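PDB 5CI5: extracellular solute-binding protein family 1 from Pseudothermotoga lettingae, which binds alpha-D-tagatopyranose and probably serves as the extracellular sugar-binding component of an ABC transporter. Local coordinates for residues Gly393-Pro397 with Glu398-Lys402; Asn353-Lys356 with Trp357-Phe361; Glu406-Asn409 with Lys410-Ala414. All coordinates share one frame; numbering follows the deposited sequence.

Interaction 1 (Gly393-Pro397 with Glu398-Lys402); sequences GELTP and EEAIK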
ATOM      1  N   GLY A 393      -9.240   8.136  23.160  1.00 15.33           N
ATOM      2  CA  GLY A 393      -9.055   8.342  24.590  1.00 22.74           C
ATOM      3  C   GLY A 393      -9.724   7.264  25.427  1.00 24.71           C
ATOM      4  O   GLY A 393      -9.932   7.435  26.643  1.00 20.96           O
ATOM      5  N   GLU A 394     -10.055   6.142  24.786  1.00 21.90           N
ATOM      6  CA  GLU A 394     -10.716   5.032  25.472  1.00 20.43           C
ATOM      7  C   GLU A 394      -9.711   4.201  26.246  1.00 18.72           C
ATOM      8  O   GLU A 394     -10.032   3.661  27.299  1.00 20.25           O
ATOM      9  CB  GLU A 394     -11.497   4.166  24.471  1.00 18.76           C
ATOM     10  CG  GLU A 394     -12.650   4.942  23.835  1.00 22.19           C
ATOM     11  CD  GLU A 394     -13.329   4.219  22.701  1.00 30.21           C
ATOM     12  OE1 GLU A 394     -12.824   3.162  22.257  1.00 27.48           O
ATOM     13  OE2 GLU A 394     -14.383   4.727  22.246  1.00 27.35           O
ATOM     14  N   LEU A 395      -8.494   4.107  25.723  1.00 14.40           N
ATOM     15  CA  LEU A 395      -7.436   3.356  26.373  1.00 12.32           C
ATOM     16  C   LEU A 395      -6.128   4.124  26.340  1.00 13.68           C
ATOM     17  O   LEU A 395      -5.876   4.875  25.395  1.00 13.04           O
ATOM     18  CB  LEU A 395      -7.221   2.002  25.684  1.00 14.00           C
ATOM     19  CG  LEU A 395      -8.324   0.943  25.684  1.00 18.15           C
ATOM     20  CD1 LEU A 395      -7.836  -0.275  24.887  1.00 23.90           C
ATOM     21  CD2 LEU A 395      -8.695   0.575  27.121  1.00 21.67           C
ATOM     22  N   THR A 396      -5.275   3.880  27.339  1.00 13.67           N
ATOM     23  CA  THR A 396      -3.898   4.360  27.294  1.00 16.46           C
ATOM     24  C   THR A 396      -3.140   3.524  26.290  1.00 14.20           C
ATOM     25  O   THR A 396      -3.558   2.409  25.987  1.00 12.48           O
ATOM     26  CB  THR A 396      -3.185   4.251  28.641  1.00 17.10           C
ATOM     27  OG1 THR A 396      -3.080   2.875  29.006  1.00 14.59           O
ATOM     28  CG2 THR A 396      -3.972   4.995  29.704  1.00 21.20           C
ATOM     29  N   PRO A 397      -2.038   4.057  25.756  1.00 12.11           N
ATOM     30  CA  PRO A 397      -1.240   3.233  24.841  1.00  9.90           C
ATOM     31  C   PRO A 397      -0.856   1.875  25.477  1.00 10.20           C
ATOM     32  O   PRO A 397      -0.938   0.838  24.813  1.00  9.95           O
ATOM     33  CB  PRO A 397      -0.019   4.115  24.557  1.00 12.54           C
ATOM     34  CG  PRO A 397      -0.575   5.534  24.672  1.00 14.08           C
ATOM     35  CD  PRO A 397      -1.573   5.462  25.797  1.00 13.24           C
ATOM     36  N   GLU A 398      -0.504   1.870  26.759  1.00 12.86           N
ATOM     37  CA  GLU A 398      -0.115   0.639  27.422  1.00 10.68           C
ATOM     38  C   GLU A 398      -1.269  -0.368  27.436  1.00 11.84           C
ATOM     39  O   GLU A 398      -1.081  -1.555  27.158  1.00 12.79           O
ATOM     40  CB  GLU A 398       0.348   0.916  28.851  1.00 11.44           C
ATOM     41  CG  GLU A 398       1.743   1.553  28.956  1.00 14.87           C
ATOM     42  CD  GLU A 398       1.750   3.061  28.854  1.00 18.40           C
ATOM     43  OE1 GLU A 398       0.740   3.679  28.431  1.00 17.96           O
ATOM     44  OE2 GLU A 398       2.809   3.628  29.175  1.00 14.47           O
ATOM     45  N   GLU A 399      -2.469   0.107  27.779  1.00 11.32           N
ATOM     46  CA  GLU A 399      -3.636  -0.774  27.796  1.00 11.90           C
ATOM     47  C   GLU A 399      -3.953  -1.305  26.387  1.00 12.41           C
ATOM     48  O   GLU A 399      -4.292  -2.478  26.200  1.00 11.49           O
ATOM     49  CB  GLU A 399      -4.849  -0.037  28.367  1.00 13.20           C
ATOM     50  CG  GLU A 399      -4.741   0.338  29.831  1.00 19.11           C
ATOM     51  CD  GLU A 399      -5.777   1.389  30.287  1.00 30.56           C
ATOM     52  OE1 GLU A 399      -6.338   2.141  29.451  1.00 22.68           O
ATOM     53  OE2 GLU A 399      -6.021   1.473  31.510  1.00 37.39           O
ATOM     54  N   ALA A 400      -3.837  -0.440  25.392  1.00 11.90           N
ATOM     55  CA  ALA A 400      -4.258  -0.794  24.033  1.00 10.40           C
ATOM     56  C   ALA A 400      -3.326  -1.840  23.431  1.00 10.14           C
ATOM     57  O   ALA A 400      -3.770  -2.773  22.754  1.00 12.50           O
ATOM     58  CB  ALA A 400      -4.305   0.447  23.163  1.00 11.22           C
ATOM     59  N   ILE A 401      -2.028  -1.647  23.617  1.00  8.75           N
ATOM     60  CA  ILE A 401      -1.027  -2.517  23.021  1.00 11.44           C
ATOM     61  C   ILE A 401      -1.037  -3.904  23.699  1.00 11.97           C
ATOM     62  O   ILE A 401      -0.850  -4.916  23.026  1.00 11.49           O
ATOM     63  CB  ILE A 401       0.379  -1.832  23.078  1.00  9.64           C
ATOM     64  CG1 ILE A 401       1.343  -2.436  22.048  1.00 10.76           C
ATOM     65  CG2 ILE A 401       0.950  -1.870  24.491  1.00 13.01           C
ATOM     66  CD1 ILE A 401       2.619  -1.599  21.840  1.00 11.92           C
ATOM     67  N   LYS A 402      -1.313  -3.956  25.007  1.00 11.76           N
ATOM     68  CA  LYS A 402      -1.517  -5.227  25.696  1.00 11.15           C
ATOM     69  C   LYS A 402      -2.638  -6.052  25.079  1.00 11.67           C
ATOM     70  O   LYS A 402      -2.440  -7.243  24.759  1.00 13.40           O
ATOM     71  CB  LYS A 402      -1.806  -4.981  27.180  1.00 11.25           C
ATOM     72  CG  LYS A 402      -2.129  -6.270  27.955  1.00 17.62           C
ATOM     73  CD  LYS A 402      -2.566  -5.953  29.374  1.00 21.91           C
ATOM     74  CE  LYS A 402      -2.980  -7.204  30.136  1.00 19.65           C
ATOM     75  NZ  LYS A 402      -4.252  -7.825  29.646  1.00 22.98           N
TER
HETATM   76  O   HOH W   1      -8.066   4.222  30.136  1.00 43.94           O

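Interaction 2 (Asn353-Lys356 with Trp357-Phe361); sequences NDVK and WQIIF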
ATOM      1  N   ASN A 353      15.317   8.800 -14.349  1.00 36.64           N
ATOM      2  CA  ASN A 353      15.706  10.201 -14.558  1.00 40.08           C
ATOM      3  C   ASN A 353      15.120  11.129 -13.504  1.00 31.15           C
ATOM      4  O   ASN A 353      15.562  12.265 -13.354  1.00 33.28           O
ATOM      5  CB  ASN A 353      15.260  10.713 -15.933  1.00 47.03           C
ATOM      6  CG  ASN A 353      16.019  10.082 -17.080  1.00 47.27           C
ATOM      7  OD1 ASN A 353      16.922   9.265 -16.885  1.00 39.72           O
ATOM      8  ND2 ASN A 353      15.636  10.458 -18.300  1.00 49.43           N
ATOM      9  N   ASP A 354      14.089  10.650 -12.810  1.00 28.92           N
ATOM     10  CA  ASP A 354      13.375  11.435 -11.808  1.00 25.70           C
ATOM     11  C   ASP A 354      13.984  11.160 -10.446  1.00 23.47           C
ATOM     12  O   ASP A 354      14.156   9.999 -10.089  1.00 21.08           O
ATOM     13  CB  ASP A 354      11.888  11.058 -11.849  1.00 29.28           C
ATOM     14  CG  ASP A 354      11.044  11.805 -10.837  1.00 38.72           C
ATOM     15  OD1 ASP A 354      11.579  12.416  -9.883  1.00 41.86           O
ATOM     16  OD2 ASP A 354       9.810  11.763 -11.001  1.00 46.03           O
ATOM     17  N   VAL A 355      14.321  12.198  -9.678  1.00 24.27           N
ATOM     18  CA  VAL A 355      14.946  11.967  -8.367  1.00 21.95           C
ATOM     19  C   VAL A 355      14.008  11.229  -7.435  1.00 25.83           C
ATOM     20  O   VAL A 355      14.472  10.419  -6.616  1.00 28.16           O
ATOM     21  CB  VAL A 355      15.415  13.277  -7.671  1.00 44.01           C
ATOM     22  CG1 VAL A 355      14.251  14.190  -7.349  1.00 41.38           C
ATOM     23  CG2 VAL A 355      16.198  12.944  -6.391  1.00 43.21           C
ATOM     24  N   LYS A 356      12.699  11.469  -7.567  1.00 17.76           N
ATOM     25  CA  LYS A 356      11.728  10.764  -6.739  1.00 17.52           C
ATOM     26  C   LYS A 356      11.967   9.272  -6.835  1.00 23.61           C
ATOM     27  O   LYS A 356      11.881   8.530  -5.867  1.00 17.34           O
ATOM     28  CB  LYS A 356      10.275  11.054  -7.161  1.00 21.61           C
ATOM     29  CG  LYS A 356       9.798  12.449  -6.882  1.00 23.94           C
ATOM     30  CD  LYS A 356       8.260  12.564  -6.960  1.00 21.45           C
ATOM     31  CE  LYS A 356       7.668  12.064  -8.283  1.00 23.36           C
ATOM     32  NZ  LYS A 356       7.988  12.950  -9.414  1.00 26.78           N
ATOM     33  N   TRP A 357      12.285   8.818  -8.028  1.00 12.85           N
ATOM     34  CA  TRP A 357      12.377   7.380  -8.233  1.00 14.50           C
ATOM     35  C   TRP A 357      13.709   6.795  -7.759  1.00 20.45           C
ATOM     36  O   TRP A 357      13.774   5.617  -7.401  1.00 15.09           O
ATOM     37  CB  TRP A 357      12.124   7.065  -9.695  1.00 16.68           C
ATOM     38  CG  TRP A 357      10.683   7.114  -9.951  1.00 14.72           C
ATOM     39  CD1 TRP A 357       9.966   8.173 -10.370  1.00 16.93           C
ATOM     40  CD2 TRP A 357       9.750   6.044  -9.757  1.00 13.99           C
ATOM     41  NE1 TRP A 357       8.636   7.840 -10.473  1.00 14.83           N
ATOM     42  CE2 TRP A 357       8.486   6.529 -10.093  1.00 14.29           C
ATOM     43  CE3 TRP A 357       9.873   4.716  -9.326  1.00 15.17           C
ATOM     44  CZ2 TRP A 357       7.344   5.742 -10.027  1.00 13.65           C
ATOM     45  CZ3 TRP A 357       8.739   3.940  -9.253  1.00 14.86           C
ATOM     46  CH2 TRP A 357       7.499   4.448  -9.611  1.00 12.43           C
ATOM     47  N   GLN A 358      14.756   7.610  -7.706  1.00 18.97           N
ATOM     48  CA  GLN A 358      16.028   7.129  -7.186  1.00 16.94           C
ATOM     49  C   GLN A 358      15.844   6.652  -5.767  1.00 20.05           C
ATOM     50  O   GLN A 358      16.337   5.590  -5.374  1.00 16.00           O
ATOM     51  CB  GLN A 358      17.103   8.223  -7.229  1.00 31.76           C
ATOM     52  CG  GLN A 358      18.480   7.753  -6.742  1.00 50.77           C
ATOM     53  CD  GLN A 358      19.116   8.715  -5.753  1.00 58.12           C
ATOM     54  OE1 GLN A 358      19.260   8.395  -4.568  1.00 59.23           O
ATOM     55  NE2 GLN A 358      19.499   9.900  -6.231  1.00 52.36           N
ATOM     56  N   ILE A 359      15.110   7.451  -5.007  0.66 16.05           N
ATOM     57  CA  ILE A 359      14.868   7.178  -3.618  0.66 15.30           C
ATOM     58  C   ILE A 359      14.038   5.897  -3.444  0.66 16.70           C
ATOM     59  O   ILE A 359      14.266   5.092  -2.536  0.66 14.65           O
ATOM     60  CB  ILE A 359      14.165   8.410  -2.976  0.66 21.84           C
ATOM     61  CG1 ILE A 359      15.090   9.637  -3.091  0.66 24.07           C
ATOM     62  CG2 ILE A 359      13.831   8.134  -1.561  0.66 22.09           C
ATOM     63  CD1 ILE A 359      14.453  11.011  -2.740  0.66 14.10           C
ATOM     64  N   ILE A 360      13.077   5.710  -4.332  1.00 14.13           N
ATOM     65  CA  ILE A 360      12.201   4.542  -4.294  1.00 10.55           C
ATOM     66  C   ILE A 360      13.000   3.276  -4.566  1.00 11.48           C
ATOM     67  O   ILE A 360      12.925   2.304  -3.817  1.00 11.76           O
ATOM     68  CB  ILE A 360      11.055   4.695  -5.301  1.00 10.24           C
ATOM     69  CG1 ILE A 360      10.143   5.837  -4.873  1.00 12.88           C
ATOM     70  CG2 ILE A 360      10.225   3.417  -5.407  1.00 11.33           C
ATOM     71  CD1 ILE A 360       9.160   6.320  -5.925  1.00 12.50           C
ATOM     72  N   PHE A 361      13.784   3.300  -5.634  1.00 10.61           N
ATOM     73  CA  PHE A 361      14.545   2.122  -6.025  1.00 11.90           C
ATOM     74  C   PHE A 361      15.596   1.741  -4.974  1.00 12.84           C
ATOM     75  O   PHE A 361      15.854   0.553  -4.780  1.00 16.08           O
ATOM     76  CB  PHE A 361      15.195   2.353  -7.390  1.00 15.88           C
ATOM     77  CG  PHE A 361      14.205   2.384  -8.541  1.00 11.70           C
ATOM     78  CD1 PHE A 361      13.110   1.530  -8.577  1.00 14.86           C
ATOM     79  CD2 PHE A 361      14.376   3.280  -9.582  1.00 14.40           C
ATOM     80  CE1 PHE A 361      12.203   1.578  -9.622  1.00 15.91           C
ATOM     81  CE2 PHE A 361      13.482   3.333 -10.638  1.00 14.15           C
ATOM     82  CZ  PHE A 361      12.390   2.484 -10.658  1.00 13.75           C
TER

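Interaction 3 (Glu406-Asn409 with Lys410-Ala414); sequences ENVN and KILGA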
ATOM      1  N   GLU A 406      -2.372  -9.558  22.869  1.00 10.00           N
ATOM      2  CA  GLU A 406      -3.067 -10.740  23.370  1.00 10.31           C
ATOM      3  C   GLU A 406      -4.036 -11.296  22.327  1.00 11.67           C
ATOM      4  O   GLU A 406      -4.100 -12.507  22.105  1.00 13.59           O
ATOM      5  CB  GLU A 406      -3.783 -10.408  24.688  1.00 13.87           C
ATOM      6  CG  GLU A 406      -2.778 -10.296  25.840  1.00 15.95           C
ATOM      7  CD  GLU A 406      -3.347  -9.778  27.153  1.00 24.52           C
ATOM      8  OE1 GLU A 406      -4.499  -9.303  27.193  1.00 26.12           O
ATOM      9  OE2 GLU A 406      -2.611  -9.845  28.162  1.00 21.31           O
ATOM     10  N   ASN A 407      -4.760 -10.415  21.644  1.00 11.66           N
ATOM     11  CA  ASN A 407      -5.698 -10.856  20.627  1.00 11.85           C
ATOM     12  C   ASN A 407      -4.977 -11.440  19.424  1.00 13.91           C
ATOM     13  O   ASN A 407      -5.430 -12.415  18.815  1.00 11.17           O
ATOM     14  CB  ASN A 407      -6.593  -9.702  20.195  1.00 14.65           C
ATOM     15  CG  ASN A 407      -7.602  -9.327  21.254  1.00 14.42           C
ATOM     16  OD1 ASN A 407      -7.841 -10.079  22.205  1.00 17.43           O
ATOM     17  ND2 ASN A 407      -8.200  -8.149  21.105  1.00 19.13           N
ATOM     18  N   VAL A 408      -3.851 -10.844  19.057  1.00 12.07           N
ATOM     19  CA  VAL A 408      -3.060 -11.380  17.954  1.00 10.91           C
ATOM     20  C   VAL A 408      -2.551 -12.787  18.309  1.00 13.64           C
ATOM     21  O   VAL A 408      -2.564 -13.694  17.468  1.00 13.05           O
ATOM     22  CB  VAL A 408      -1.897 -10.440  17.606  1.00  9.18           C
ATOM     23  CG1 VAL A 408      -0.858 -11.135  16.722  1.00 14.03           C
ATOM     24  CG2 VAL A 408      -2.435  -9.191  16.921  1.00  9.48           C
ATOM     25  N   ASN A 409      -2.119 -12.990  19.546  1.00 13.39           N
ATOM     26  CA  ASN A 409      -1.623 -14.311  19.913  1.00 12.51           C
ATOM     27  C   ASN A 409      -2.732 -15.358  19.894  1.00 15.47           C
ATOM     28  O   ASN A 409      -2.476 -16.514  19.546  1.00 14.63           O
ATOM     29  CB  ASN A 409      -0.945 -14.268  21.284  1.00 14.72           C
ATOM     30  CG  ASN A 409       0.407 -13.606  21.232  1.00 14.37           C
ATOM     31  OD1 ASN A 409       1.026 -13.502  20.172  1.00 17.00           O
ATOM     32  ND2 ASN A 409       0.898 -13.172  22.388  1.00 15.22           N
ATOM     33  N   LYS A 410      -3.953 -14.964  20.245  1.00 13.60           N
ATOM     34  CA  LYS A 410      -5.089 -15.881  20.177  1.00 14.47           C
ATOM     35  C   LYS A 410      -5.422 -16.215  18.715  1.00 15.88           C
ATOM     36  O   LYS A 410      -5.706 -17.366  18.374  1.00 18.14           O
ATOM     37  CB  LYS A 410      -6.297 -15.283  20.896  1.00 18.08           C
ATOM     38  CG  LYS A 410      -6.134 -15.273  22.434  1.00 29.69           C
ATOM     39  CD  LYS A 410      -7.199 -14.433  23.177  1.00 34.08           C
ATOM     40  CE  LYS A 410      -6.870 -14.272  24.683  1.00 43.16           C
ATOM     41  NZ  LYS A 410      -6.874 -15.571  25.448  1.00 48.02           N
ATOM     42  N   ILE A 411      -5.359 -15.205  17.859  1.00 15.48           N
ATOM     43  CA  ILE A 411      -5.580 -15.399  16.439  1.00 14.22           C
ATOM     44  C   ILE A 411      -4.574 -16.397  15.883  1.00 13.82           C
ATOM     45  O   ILE A 411      -4.939 -17.271  15.087  1.00 16.54           O
ATOM     46  CB  ILE A 411      -5.474 -14.050  15.686  1.00 12.77           C
ATOM     47  CG1 ILE A 411      -6.707 -13.187  15.969  1.00 13.58           C
ATOM     48  CG2 ILE A 411      -5.287 -14.260  14.187  1.00 12.76           C
ATOM     49  CD1 ILE A 411      -6.529 -11.685  15.640  1.00 15.78           C
ATOM     50  N   LEU A 412      -3.319 -16.281  16.305  1.00 15.36           N
ATOM     51  CA  LEU A 412      -2.257 -17.109  15.759  1.00 12.11           C
ATOM     52  C   LEU A 412      -2.320 -18.529  16.317  1.00 20.44           C
ATOM     53  O   LEU A 412      -1.799 -19.461  15.708  1.00 25.20           O
ATOM     54  CB  LEU A 412      -0.893 -16.495  16.051  1.00 13.16           C
ATOM     55  CG  LEU A 412      -0.641 -15.237  15.201  1.00 13.86           C
ATOM     56  CD1 LEU A 412       0.552 -14.484  15.761  1.00 15.79           C
ATOM     57  CD2 LEU A 412      -0.433 -15.555  13.733  1.00 16.12           C
ATOM     58  N   GLY A 413      -2.957 -18.669  17.473  1.00 17.97           N
ATOM     59  CA  GLY A 413      -3.037 -19.955  18.154  1.00 23.58           C
ATOM     60  C   GLY A 413      -4.346 -20.665  17.864  1.00 43.57           C
ATOM     61  O   GLY A 413      -4.564 -21.798  18.301  1.00 49.81           O
ATOM     62  N   ALA A 414      -5.220 -19.992  17.118  1.00 51.79           N
ATOM     63  CA  ALA A 414      -6.529 -20.531  16.774  1.00 52.33           C
ATOM     64  C   ALA A 414      -6.462 -21.322  15.469  1.00 53.59           C
ATOM     65  O   ALA A 414      -6.116 -22.504  15.471  1.00 54.84           O
ATOM     66  CB  ALA A 414      -7.546 -19.408  16.667  1.00 47.80           C
TER

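Interaction 1 (Gly393-Pro397 with Glu398-Lys402)
A capping box formed by Thr-396 and Glu-399 starts helix 397-413, the last helix of the chain. Each residue uses its side chain to take the backbone N-H of the other. Thr-396 is the N-cap, and its OG1 accepts from Glu-399 N at 3.1 Å. The hydroxyl can turn inward over the helix start because OG1 lies between the backbone N and the carbonyl carbon of its own residue (chi1 64°). In return Thr-396 N donates to Glu-399 OE1 over 2.9 Å in an almost straight bond, N-H...O 170°, although the donor meets the carboxylate from above its plane. The Glu-399 chain runs extended beyond CG, back across the threonine, and its CG comes to 3.1 Å from Thr-396 OG1. A water adds a second bond to the same oxygen, 2.8 Å from Glu-399 OE1. Regular helical bonding begins here too: Ala-400 N donates to Thr-396 O and Ile-401 N to Pro-397 O. Pro-397, with no N-H to give, fills the first helical position, and its ring packs on Leu-223 and Leu-226 of helix 220-234. Leu-395 closes the apolar side, its CD1 lying 3.7 Å from Ala-400 CA, while CD2 rests against the Glu-399 side chain. Ala-400 also touches Met-386 and Val-390 of helix 376-391, which ends just before in a Schellman motif at Gly-393. The Glu-398 chain bends at chi2, and its OE2 forms a salt bridge with Lys-227 of helix 220-234. The reciprocal bonds thus satisfy two N-H groups at the turn into the helix, and the carboxylates of Glu-398 and Glu-399, both in the first turn, probably interact favourably with the helix dipole.

Interaction 2 (Asn353-Lys356 with Trp357-Phe361)
The indole of Trp-357 meets Asp-354 at its edge and Ile-360 over one face. Asp-354 CG lies in the plane of the ring, and its OD2 approaches CD1 of Trp-357 to 3.6 Å; the carboxylate is turned 73° from the indole, so the two flat groups stand steeply against each other. On the face, Ile-360 CD1 sits 3.8 Å above the ring plane, displaced toward the rim. Beyond the segment, Phe-269 meets the indole with its ring nearly perpendicular, and Pro-266, Leu-351 and Met-339 also touch it. Asp-354 is the N-cap of helix 355-363. With CG swung opposite the backbone N (chi1 179°), its carboxylate reaches forward, and OD1 accepts from Lys-356 N at 2.7 Å, from above the carboxylate plane. The other oxygen holds the side chain of the same lysine: Lys-356 NZ lies 2.7 Å from Asp-354 OD2, on the syn lone pair, in a salt bridge. Bends at chi3 and chi4 curl the lysine back to this site, where it also makes a cation-pi contact with Phe-269. Backbone bonding in this first turn is mostly weak: Trp-357 N takes Asp-354 O three residues back at 3.0 Å, from above the carbonyl plane, and the i to i+4 bonds of Gln-358, Ile-359 and Ile-360 are all weak. One carboxylate therefore caps the helix and pairs with an ammonium group while bordering an indole; its negative charge would be stabilised by both the lysine and the helix start, and its two bonds to Lys-356 restrict its rotation.

Interaction 3 (Glu406-Asn409 with Lys410-Ala414)
Lys-410 N to Glu-406 O, Ile-411 N to Asn-407 O and Leu-412 N to Val-408 O are the firm hydrogen bonds of this last stretch of helix 397-413, at 3.1, 3.0 and 2.9 Å respectively. A fourth in the same i to i+4 series, Gly-413 N to Asn-409 O, is weak, its N-H...O angle down to 126°, and the i to i+3 bonds that Gly-413 N and Ala-414 N make to Lys-410 O and Ile-411 O are weak too. The polar ends of Glu-406, Asn-407 and Asn-409 find their partners outside the segment. Glu-406 OE1 forms a salt bridge with Lys-402, Asn-407 ND2 donates to Gln-382 OE1, and Asn-409 OD1 accepts from Ala-215 N. Glu-406 and Lys-410 are of opposite charge but do not pair, for Glu-406 OE1 and Lys-410 NZ stand 6.9 Å apart. The methylenes of Lys-410 instead run back along the helix, with CG 3.4 Å from Glu-406 O. Ile-411 likewise lies over the carbonyl of Asn-407: its CG1 stands beside its own backbone N, opposite the carbonyl carbon (chi1 -73°), which brings CG1 to 3.2 Å from Asn-407 O. The apolar contact is between Val-408 and Leu-412, one turn apart and side by side, pointing the same way; Val-408 CG1 touches Leu-412 CD1 at 3.8 Å. Both rest on Ile-379 of helix 376-391, and Val-408 also meets Leu-208 and Ala-215, while Ile-411 leans on Gln-378 and Gln-382. The arrangement is that of an amphipathic C-terminal helix: an i to i+4 valine-leucine pair faces the neighbouring helix of a helical pair, and the backbone bonding weakens toward the chain end.

How the interactions relate
Interactions 1 and 3 belong to one helix, 397-413: residues 393-402 hold its capped start and residues 406-414 its final turns, with centres about 18 Å apart. Lys-402 of interaction 1 and Glu-406 of interaction 3 join the two through a salt bridge, and both contacts rest on helix 376-391. Interaction 2 comes earlier in the chain, at the start of a separate helix, 355-363; its centre is about 39 Å from that of interaction 1 and 40 Å from that of interaction 3, which lies on the opposite side of the chain's centre. Interaction 2 does not line the sugar pocket: the Trp-357 side chain is about 10 Å from the bound alpha-D-tagatopyranose.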